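Local coordinates for structural polyprotein, VP3 (Israeli acute paralysis virus, PDB 5CDD), which forms part of the viral capsid as the VP3 piece of the structural polyprotein, probably with a purely structural role, at residues A64-L69 with D119-E124; G94-S99 with S131-T136; M137-T142 with V260-E265. All coordinates share one frame; numbering follows the deposited sequence.

Interaction 1. Residues A64-L69 with D119-E124; sequences AVKHVL and DAAPCE
K66 and E124 reach toward each other tip to tip, and D119 meets the same lysine nitrogen. K66 stands on strand 64-72 at a classic beta bulge, where it and H67 both face V260. Its CG lies anti to the carbonyl carbon (chi1 -71°), and further bends at chi2 and chi3 fold CD and CE back instead of stretching the chain. NZ is bonded to two oxygens of D119, in the turn ahead of helix 122-127, and to one of E124 in the first turn of that helix. OE1 of E124 is 3.0 Å from NZ and offers its syn lone pair. The main-chain O of D119, also 3.0 Å from NZ, receives the ammonium from above the carbonyl plane. OD2 of D119 completes a salt bridge to NZ at 3.2 Å, its hydrogen bond weak. The anti lone pair of E124 OE1 takes the N-H of the N-cap residue A121, 2.9 Å from N to OE1. Beside the charged group the contact is small and apolar: CB of A64 faces CB of A121 at 3.7 Å and touches CD of P122 at 3.4 Å. S99 OG binds both K66 NZ and D119 OD2, Y98 makes a cation-pi contact with K66, and E124 OE2 pairs with K262. The network is buried, one lysine between two carboxylates, with K262 as a further positive partner for E124. Such pairing would be expected to favour the charged forms of all four residues, tying the helix start to strand 64-72 electrostatically.

Interaction 2. Residues G94-S99 with S131-T136; sequences GMPCYS and SYWRAT
M95 and P96 lie over one face of the W133 indole, where a loop of this jelly-roll capsid domain meets the start of strand 132-144. Backbone and side-chain atoms together make the bump: CA of G94 comes within 3.6 Å of CH2 of W133, approaching obliquely, and N of M95 stands above the six-membered ring toward its rim. CB of M95 follows, 4.0 Å from the centroid of that ring, in a CH-pi contact. P96 serves the other half of the indole. Its CD sits over the five-membered ring, 3.5 Å from the centroid, and its CG leans past NE1, while the two side chains cross at about a right angle. CG of W133 lies between the backbone N and the carbonyl carbon (chi1 65°), and chi2 of -84° sets the turn of the ring plane that presents its flat to the loop. F207 meets the indole edge-to-face. From CB the M95 chain leaves the ring: CG is anti to the backbone N (chi1 -156°), and the thioether runs on toward the strand beside the indole. There V267 and V269 of strand 267-270 and A127 of helix 122-127 also touch it. The methionine ends against the strand with its SD 4.1 Å from CB of A135.

Interaction 3. Residues M137-T142 with V260-E265; sequences MCYRIT and VWKWAE
R140 lies beside W261, both side chains pointing the same way off one face of the sheet. CB of R140 starts at the rim of another indole, near its plane and 3.8 Å from CZ3 of W263; it also passes CB of W261. CG is anti to the backbone N (chi1 -178°), and a bend at chi3 (62°) places NE 4.2 Å from CD1 of W261. CZ then stands over the five-membered ring of W261, 3.8 Å from its centroid, in a cation-pi contact, with the guanidinium and indole planes 27° apart. At the tip NH2 hangs over the centre of the indole, nearest CE2, and forms a salt bridge with E123 of a neighbouring chain, while NH1 pairs with E200. Beneath this, strands 132-144 and 255-265 run antiparallel as neighbours in a jelly-roll sheet. R140 and W261 form one hydrogen-bonded pair, with W261 N 2.9 Å from R140 O; C138 and W263 form the next, with C138 N 2.8 Å from W263 O. Between them the non-hydrogen-bonded pair Y139 and K262 turns to the other face, where CG of K262 passes 3.6 Å from CE1 of Y139. On the arginine side CB of C138 sits over the five-membered ring of W263, 3.5 Å from the centroid. SG of C138 lies 3.4 Å from CD of E265; OE1 of E265 makes a salt bridge with R204, and OE2 accepts a weak bond from W263 NE1.

Interactions 1 and 3 lie closest, their centres about 9 Å apart; interaction 2 is about 13 Å from each. Along the chain the segments of interactions 1 and 2 alternate, and interaction 3 follows both, pairing 137-142 with a strand far later in the sequence. All three reach one antiparallel sheet: strand 255-265 lies between 64-72 and 132-144, and interactions 2 and 3 share the latter. K262 joins the three, its NZ bonding E124 of interaction 1 and G94 of interaction 2. The sheet, the helix 122-127 and the loop 94-99 thus pack as one largely buried unit, the contacts 6 to 11 Å from the centre of the chain.

Interaction 1. Residues A64-L69 with D119-E124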
loop_
_atom_site.group_PDB
_atom_site.type_symbol
_atom_site.label_atom_id
_atom_site.label_comp_id
_atom_site.label_asym_id
_atom_site.label_seq_id
_atom_site.Cartn_x
_atom_site.Cartn_y
_atom_site.Cartn_z
ATOM N N ALA B 64 3.584 48.361 27.653
ATOM C CA ALA B 64 4.641 48.809 28.552
ATOM C C ALA B 64 4.816 50.320 28.430
ATOM O O ALA B 64 4.640 50.888 27.350
ATOM C CB ALA B 64 5.949 48.100 28.224
ATOM N N VAL B 65 5.158 50.969 29.539
ATOM C CA VAL B 65 5.353 52.416 29.552
ATOM C C VAL B 65 6.766 52.804 29.124
ATOM O O VAL B 65 7.750 52.329 29.691
ATOM C CB VAL B 65 5.100 52.999 30.955
ATOM C CG1 VAL B 65 5.238 54.496 30.925
ATOM C CG2 VAL B 65 3.723 52.639 31.423
ATOM N N LYS B 66 6.860 53.673 28.123
ATOM C CA LYS B 66 8.149 54.132 27.630
ATOM C C LYS B 66 8.426 55.570 28.061
ATOM O O LYS B 66 9.583 55.955 28.244
ATOM C CB LYS B 66 8.201 54.027 26.102
ATOM C CG LYS B 66 8.280 52.604 25.563
ATOM C CD LYS B 66 9.636 51.958 25.843
ATOM C CE LYS B 66 10.767 52.668 25.115
ATOM N NZ LYS B 66 12.088 52.015 25.337
ATOM N N HIS B 67 7.368 56.358 28.234
ATOM C CA HIS B 67 7.524 57.752 28.630
ATOM C C HIS B 67 6.496 58.251 29.639
ATOM O O HIS B 67 5.354 57.795 29.664
ATOM C CB HIS B 67 7.452 58.659 27.400
ATOM C CG HIS B 67 8.391 58.272 26.303
ATOM N ND1 HIS B 67 9.758 58.261 26.466
ATOM C CD2 HIS B 67 8.158 57.879 25.029
ATOM C CE1 HIS B 67 10.329 57.875 25.338
ATOM N NE2 HIS B 67 9.380 57.637 24.451
ATOM N N VAL B 68 6.928 59.196 30.465
ATOM C CA VAL B 68 6.082 59.838 31.461
ATOM C C VAL B 68 6.500 61.304 31.388
ATOM O O VAL B 68 7.312 61.775 32.183
ATOM C CB VAL B 68 6.336 59.303 32.890
ATOM C CG1 VAL B 68 5.434 60.026 33.876
ATOM C CG2 VAL B 68 6.064 57.809 32.946
ATOM N N LEU B 69 5.948 62.012 30.408
ATOM C CA LEU B 69 6.264 63.416 30.175
ATOM C C LEU B 69 5.586 64.382 31.143
ATOM O O LEU B 69 4.644 64.023 31.849
ATOM C CB LEU B 69 5.872 63.791 28.745
ATOM C CG LEU B 69 6.327 62.836 27.639
ATOM C CD1 LEU B 69 5.685 63.252 26.328
ATOM C CD2 LEU B 69 7.842 62.837 27.526
ATOM N N ASP B 119 16.197 50.140 27.861
ATOM C CA ASP B 119 14.975 49.768 28.580
ATOM C C ASP B 119 13.900 49.279 27.618
ATOM O O ASP B 119 12.949 49.991 27.303
ATOM C CB ASP B 119 14.429 50.955 29.387
ATOM C CG ASP B 119 14.008 52.126 28.506
ATOM O OD1 ASP B 119 13.149 52.924 28.945
ATOM O OD2 ASP B 119 14.539 52.251 27.381
ATOM N N ALA B 120 14.061 48.046 27.159
ATOM C CA ALA B 120 13.130 47.449 26.215
ATOM C C ALA B 120 11.750 47.118 26.772
ATOM O O ALA B 120 11.594 46.746 27.936
ATOM C CB ALA B 120 13.746 46.193 25.616
ATOM N N ALA B 121 10.753 47.272 25.908
ATOM C CA ALA B 121 9.368 46.950 26.220
ATOM C C ALA B 121 9.212 45.550 25.623
ATOM O O ALA B 121 9.994 45.155 24.755
ATOM C CB ALA B 121 8.433 47.918 25.527
ATOM N N PRO B 122 8.210 44.781 26.070
ATOM C CA PRO B 122 8.045 43.433 25.516
ATOM C C PRO B 122 8.208 43.272 23.996
ATOM O O PRO B 122 8.881 42.346 23.545
ATOM C CB PRO B 122 6.661 43.012 26.029
ATOM C CG PRO B 122 5.977 44.316 26.326
ATOM C CD PRO B 122 7.072 45.137 26.929
ATOM N N CYS B 123 7.618 44.159 23.199
ATOM C CA CYS B 123 7.749 44.026 21.750
ATOM C C CYS B 123 9.149 44.388 21.257
ATOM O O CYS B 123 9.647 43.803 20.296
ATOM C CB CYS B 123 6.708 44.883 21.023
ATOM S SG CYS B 123 7.005 46.660 21.063
ATOM N N GLU B 124 9.785 45.352 21.915
ATOM C CA GLU B 124 11.133 45.769 21.536
ATOM C C GLU B 124 12.125 44.666 21.905
ATOM O O GLU B 124 13.140 44.476 21.233
ATOM C CB GLU B 124 11.519 47.062 22.263
ATOM C CG GLU B 124 10.560 48.223 22.052
ATOM C CD GLU B 124 11.011 49.487 22.766
ATOM O OE1 GLU B 124 11.307 49.413 23.977
ATOM O OE2 GLU B 124 11.065 50.555 22.121
#

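Interaction 2. Residues G94-S99 with S131-T136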
loop_
_atom_site.group_PDB
_atom_site.type_symbol
_atom_site.label_atom_id
_atom_site.label_comp_id
_atom_site.label_asym_id
_atom_site.label_seq_id
_atom_site.Cartn_x
_atom_site.Cartn_y
_atom_site.Cartn_z
ATOM N N GLY B 94 8.291 52.434 15.512
ATOM C CA GLY B 94 8.953 51.209 15.102
ATOM C C GLY B 94 8.999 50.194 16.224
ATOM O O GLY B 94 8.961 50.558 17.401
ATOM N N MET B 95 9.090 48.918 15.862
ATOM C CA MET B 95 9.125 47.846 16.849
ATOM C C MET B 95 10.433 47.798 17.641
ATOM O O MET B 95 10.421 47.519 18.839
ATOM C CB MET B 95 8.868 46.501 16.164
ATOM C CG MET B 95 8.312 45.433 17.092
ATOM S SD MET B 95 7.621 44.024 16.198
ATOM C CE MET B 95 8.778 42.731 16.634
ATOM N N PRO B 96 11.580 48.063 16.985
ATOM C CA PRO B 96 12.875 48.040 17.676
ATOM C C PRO B 96 12.948 49.096 18.779
ATOM O O PRO B 96 12.135 50.021 18.817
ATOM C CB PRO B 96 13.871 48.326 16.555
ATOM C CG PRO B 96 13.191 47.774 15.348
ATOM C CD PRO B 96 11.776 48.250 15.536
ATOM N N CYS B 97 13.925 48.965 19.671
ATOM C CA CYS B 97 14.078 49.925 20.757
ATOM C C CYS B 97 14.839 51.153 20.261
ATOM O O CYS B 97 15.769 51.032 19.464
ATOM C CB CYS B 97 14.819 49.286 21.932
ATOM S SG CYS B 97 14.562 50.163 23.490
ATOM N N TYR B 98 14.442 52.331 20.734
ATOM C CA TYR B 98 15.080 53.572 20.310
ATOM C C TYR B 98 15.717 54.364 21.447
ATOM O O TYR B 98 16.537 55.252 21.208
ATOM C CB TYR B 98 14.060 54.451 19.585
ATOM C CG TYR B 98 12.838 54.774 20.414
ATOM C CD1 TYR B 98 12.891 55.723 21.435
ATOM C CD2 TYR B 98 11.630 54.112 20.193
ATOM C CE1 TYR B 98 11.773 56.005 22.218
ATOM C CE2 TYR B 98 10.506 54.384 20.970
ATOM C CZ TYR B 98 10.586 55.331 21.980
ATOM O OH TYR B 98 9.482 55.602 22.752
ATOM N N SER B 99 15.344 54.045 22.682
ATOM C CA SER B 99 15.886 54.754 23.834
ATOM C C SER B 99 16.893 53.917 24.609
ATOM O O SER B 99 16.704 52.716 24.800
ATOM C CB SER B 99 14.753 55.182 24.771
ATOM O OG SER B 99 14.049 54.057 25.266
ATOM N N SER B 131 16.301 39.808 12.428
ATOM C CA SER B 131 16.982 40.792 11.596
ATOM C C SER B 131 16.072 41.894 11.067
ATOM O O SER B 131 16.445 43.066 11.084
ATOM C CB SER B 131 17.675 40.094 10.428
ATOM O OG SER B 131 18.697 39.232 10.895
ATOM N N TYR B 132 14.887 41.526 10.589
ATOM C CA TYR B 132 13.951 42.513 10.065
ATOM C C TYR B 132 12.567 42.307 10.658
ATOM O O TYR B 132 12.219 41.204 11.075
ATOM C CB TYR B 132 13.863 42.421 8.539
ATOM C CG TYR B 132 15.199 42.273 7.848
ATOM C CD1 TYR B 132 15.684 41.016 7.492
ATOM C CD2 TYR B 132 15.987 43.387 7.563
ATOM C CE1 TYR B 132 16.919 40.870 6.867
ATOM C CE2 TYR B 132 17.226 43.252 6.939
ATOM C CZ TYR B 132 17.684 41.991 6.594
ATOM O OH TYR B 132 18.907 41.845 5.979
ATOM N N TRP B 133 11.777 43.377 10.686
ATOM C CA TRP B 133 10.430 43.318 11.236
ATOM C C TRP B 133 9.408 44.011 10.344
ATOM O O TRP B 133 9.752 44.674 9.365
ATOM C CB TRP B 133 10.389 43.978 12.616
ATOM C CG TRP B 133 10.671 45.453 12.573
ATOM C CD1 TRP B 133 11.896 46.052 12.554
ATOM C CD2 TRP B 133 9.705 46.510 12.493
ATOM N NE1 TRP B 133 11.756 47.417 12.467
ATOM C CE2 TRP B 133 10.422 47.725 12.427
ATOM C CE3 TRP B 133 8.304 46.548 12.468
ATOM C CZ2 TRP B 133 9.785 48.968 12.337
ATOM C CZ3 TRP B 133 7.669 47.785 12.379
ATOM C CH2 TRP B 133 8.412 48.978 12.315
ATOM N N ARG B 134 8.144 43.853 10.717
ATOM C CA ARG B 134 7.017 44.449 10.012
ATOM C C ARG B 134 5.831 44.317 10.957
ATOM O O ARG B 134 5.487 43.209 11.369
ATOM C CB ARG B 134 6.734 43.690 8.715
ATOM C CG ARG B 134 5.577 44.255 7.916
ATOM C CD ARG B 134 5.183 43.325 6.785
ATOM N NE ARG B 134 4.051 43.848 6.026
ATOM C CZ ARG B 134 4.137 44.816 5.121
ATOM N NH1 ARG B 134 5.310 45.370 4.851
ATOM N NH2 ARG B 134 3.050 45.237 4.490
ATOM N N ALA B 135 5.213 45.438 11.316
ATOM C CA ALA B 135 4.082 45.388 12.230
ATOM C C ALA B 135 3.333 46.705 12.361
ATOM O O ALA B 135 3.764 47.743 11.859
ATOM C CB ALA B 135 4.558 44.930 13.606
ATOM N N THR B 136 2.191 46.638 13.038
ATOM C CA THR B 136 1.362 47.805 13.287
ATOM C C THR B 136 1.710 48.260 14.696
ATOM O O THR B 136 1.424 47.563 15.668
ATOM C CB THR B 136 -0.137 47.454 13.224
ATOM O OG1 THR B 136 -0.480 47.057 11.890
ATOM C CG2 THR B 136 -0.981 48.649 13.625
#

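Interaction 3. Residues M137-T142 with V260-E265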
loop_
_atom_site.group_PDB
_atom_site.type_symbol
_atom_site.label_atom_id
_atom_site.label_comp_id
_atom_site.label_asym_id
_atom_site.label_seq_id
_atom_site.Cartn_x
_atom_site.Cartn_y
_atom_site.Cartn_z
ATOM N N MET B 137 2.344 49.422 14.804
ATOM C CA MET B 137 2.739 49.945 16.102
ATOM C C MET B 137 1.587 50.630 16.816
ATOM O O MET B 137 0.898 51.473 16.240
ATOM C CB MET B 137 3.905 50.918 15.942
ATOM C CG MET B 137 5.141 50.282 15.328
ATOM S SD MET B 137 5.562 48.715 16.123
ATOM C CE MET B 137 5.961 49.266 17.781
ATOM N N CYS B 138 1.382 50.260 18.075
ATOM C CA CYS B 138 0.305 50.834 18.868
ATOM C C CYS B 138 0.849 51.625 20.047
ATOM O O CYS B 138 1.782 51.193 20.727
ATOM C CB CYS B 138 -0.620 49.729 19.365
ATOM S SG CYS B 138 -1.361 48.768 18.036
ATOM N N TYR B 139 0.249 52.787 20.281
ATOM C CA TYR B 139 0.661 53.667 21.364
ATOM C C TYR B 139 -0.563 54.206 22.095
ATOM O O TYR B 139 -1.521 54.648 21.462
ATOM C CB TYR B 139 1.467 54.840 20.793
ATOM C CG TYR B 139 2.682 54.421 19.996
ATOM C CD1 TYR B 139 3.865 54.056 20.635
ATOM C CD2 TYR B 139 2.642 54.366 18.601
ATOM C CE1 TYR B 139 4.982 53.648 19.909
ATOM C CE2 TYR B 139 3.756 53.954 17.862
ATOM C CZ TYR B 139 4.922 53.597 18.525
ATOM O OH TYR B 139 6.025 53.181 17.809
ATOM N N ARG B 140 -0.538 54.152 23.422
ATOM C CA ARG B 140 -1.639 54.680 24.218
ATOM C C ARG B 140 -1.110 55.874 24.991
ATOM O O ARG B 140 -0.154 55.751 25.753
ATOM C CB ARG B 140 -2.178 53.625 25.185
ATOM C CG ARG B 140 -3.357 54.100 26.022
ATOM C CD ARG B 140 -4.146 52.918 26.582
ATOM N NE ARG B 140 -3.354 52.084 27.483
ATOM C CZ ARG B 140 -3.198 52.307 28.783
ATOM N NH1 ARG B 140 -3.785 53.344 29.352
ATOM N NH2 ARG B 140 -2.448 51.491 29.508
ATOM N N ILE B 141 -1.733 57.029 24.783
ATOM C CA ILE B 141 -1.318 58.260 25.437
ATOM C C ILE B 141 -2.335 58.686 26.488
ATOM O O ILE B 141 -3.475 59.037 26.171
ATOM C CB ILE B 141 -1.139 59.372 24.396
ATOM C CG1 ILE B 141 -0.161 58.895 23.317
ATOM C CG2 ILE B 141 -0.639 60.644 25.067
ATOM C CD1 ILE B 141 -0.021 59.845 22.150
ATOM N N THR B 142 -1.904 58.641 27.743
ATOM C CA THR B 142 -2.753 59.002 28.867
ATOM C C THR B 142 -2.300 60.321 29.488
ATOM O O THR B 142 -1.106 60.580 29.620
ATOM C CB THR B 142 -2.710 57.924 29.967
ATOM O OG1 THR B 142 -2.959 56.632 29.394
ATOM C CG2 THR B 142 -3.754 58.225 31.031
ATOM N N VAL B 260 2.960 57.259 28.138
ATOM C CA VAL B 260 2.932 56.650 26.814
ATOM C C VAL B 260 3.237 55.157 26.867
ATOM O O VAL B 260 4.309 54.750 27.316
ATOM C CB VAL B 260 3.952 57.321 25.873
ATOM C CG1 VAL B 260 3.866 56.701 24.488
ATOM C CG2 VAL B 260 3.692 58.816 25.808
ATOM N N TRP B 261 2.285 54.349 26.408
ATOM C CA TRP B 261 2.447 52.900 26.383
ATOM C C TRP B 261 2.775 52.461 24.961
ATOM O O TRP B 261 2.329 53.082 23.997
ATOM C CB TRP B 261 1.168 52.202 26.847
ATOM C CG TRP B 261 0.797 52.483 28.271
ATOM C CD1 TRP B 261 0.307 53.654 28.779
ATOM C CD2 TRP B 261 0.881 51.572 29.374
ATOM N NE1 TRP B 261 0.079 53.526 30.130
ATOM C CE2 TRP B 261 0.423 52.259 30.520
ATOM C CE3 TRP B 261 1.299 50.240 29.504
ATOM C CZ2 TRP B 261 0.372 51.658 31.782
ATOM C CZ3 TRP B 261 1.247 49.642 30.761
ATOM C CH2 TRP B 261 0.786 50.353 31.882
ATOM N N LYS B 262 3.549 51.387 24.834
ATOM C CA LYS B 262 3.936 50.884 23.521
ATOM C C LYS B 262 3.796 49.370 23.389
ATOM O O LYS B 262 4.090 48.621 24.322
ATOM C CB LYS B 262 5.383 51.287 23.220
ATOM C CG LYS B 262 5.925 50.745 21.906
ATOM C CD LYS B 262 7.384 51.125 21.703
ATOM C CE LYS B 262 7.921 50.565 20.394
ATOM N NZ LYS B 262 9.328 50.974 20.132
ATOM N N TRP B 263 3.341 48.932 22.220
ATOM C CA TRP B 263 3.182 47.511 21.922
ATOM C C TRP B 263 2.904 47.371 20.426
ATOM O O TRP B 263 2.633 48.364 19.750
ATOM C CB TRP B 263 2.054 46.899 22.768
ATOM C CG TRP B 263 0.659 47.212 22.322
ATOM C CD1 TRP B 263 -0.085 46.521 21.408
ATOM C CD2 TRP B 263 -0.164 48.298 22.770
ATOM N NE1 TRP B 263 -1.320 47.107 21.260
ATOM C CE2 TRP B 263 -1.394 48.200 22.083
ATOM C CE3 TRP B 263 0.021 49.344 23.683
ATOM C CZ2 TRP B 263 -2.439 49.111 22.281
ATOM C CZ3 TRP B 263 -1.020 50.252 23.881
ATOM C CH2 TRP B 263 -2.233 50.126 23.181
ATOM N N ALA B 264 2.985 46.150 19.906
ATOM C CA ALA B 264 2.764 45.927 18.480
ATOM C C ALA B 264 1.685 44.898 18.159
ATOM O O ALA B 264 1.331 44.062 18.991
ATOM C CB ALA B 264 4.076 45.516 17.818
ATOM N N GLU B 265 1.169 44.972 16.936
ATOM C CA GLU B 265 0.139 44.051 16.471
ATOM C C GLU B 265 0.429 43.707 15.015
ATOM O O GLU B 265 1.167 44.425 14.344
ATOM C CB GLU B 265 -1.243 44.690 16.587
ATOM C CG GLU B 265 -1.502 45.340 17.932
ATOM C CD GLU B 265 -2.939 45.790 18.099
ATOM O OE1 GLU B 265 -3.529 46.284 17.116
ATOM O OE2 GLU B 265 -3.475 45.660 19.220
#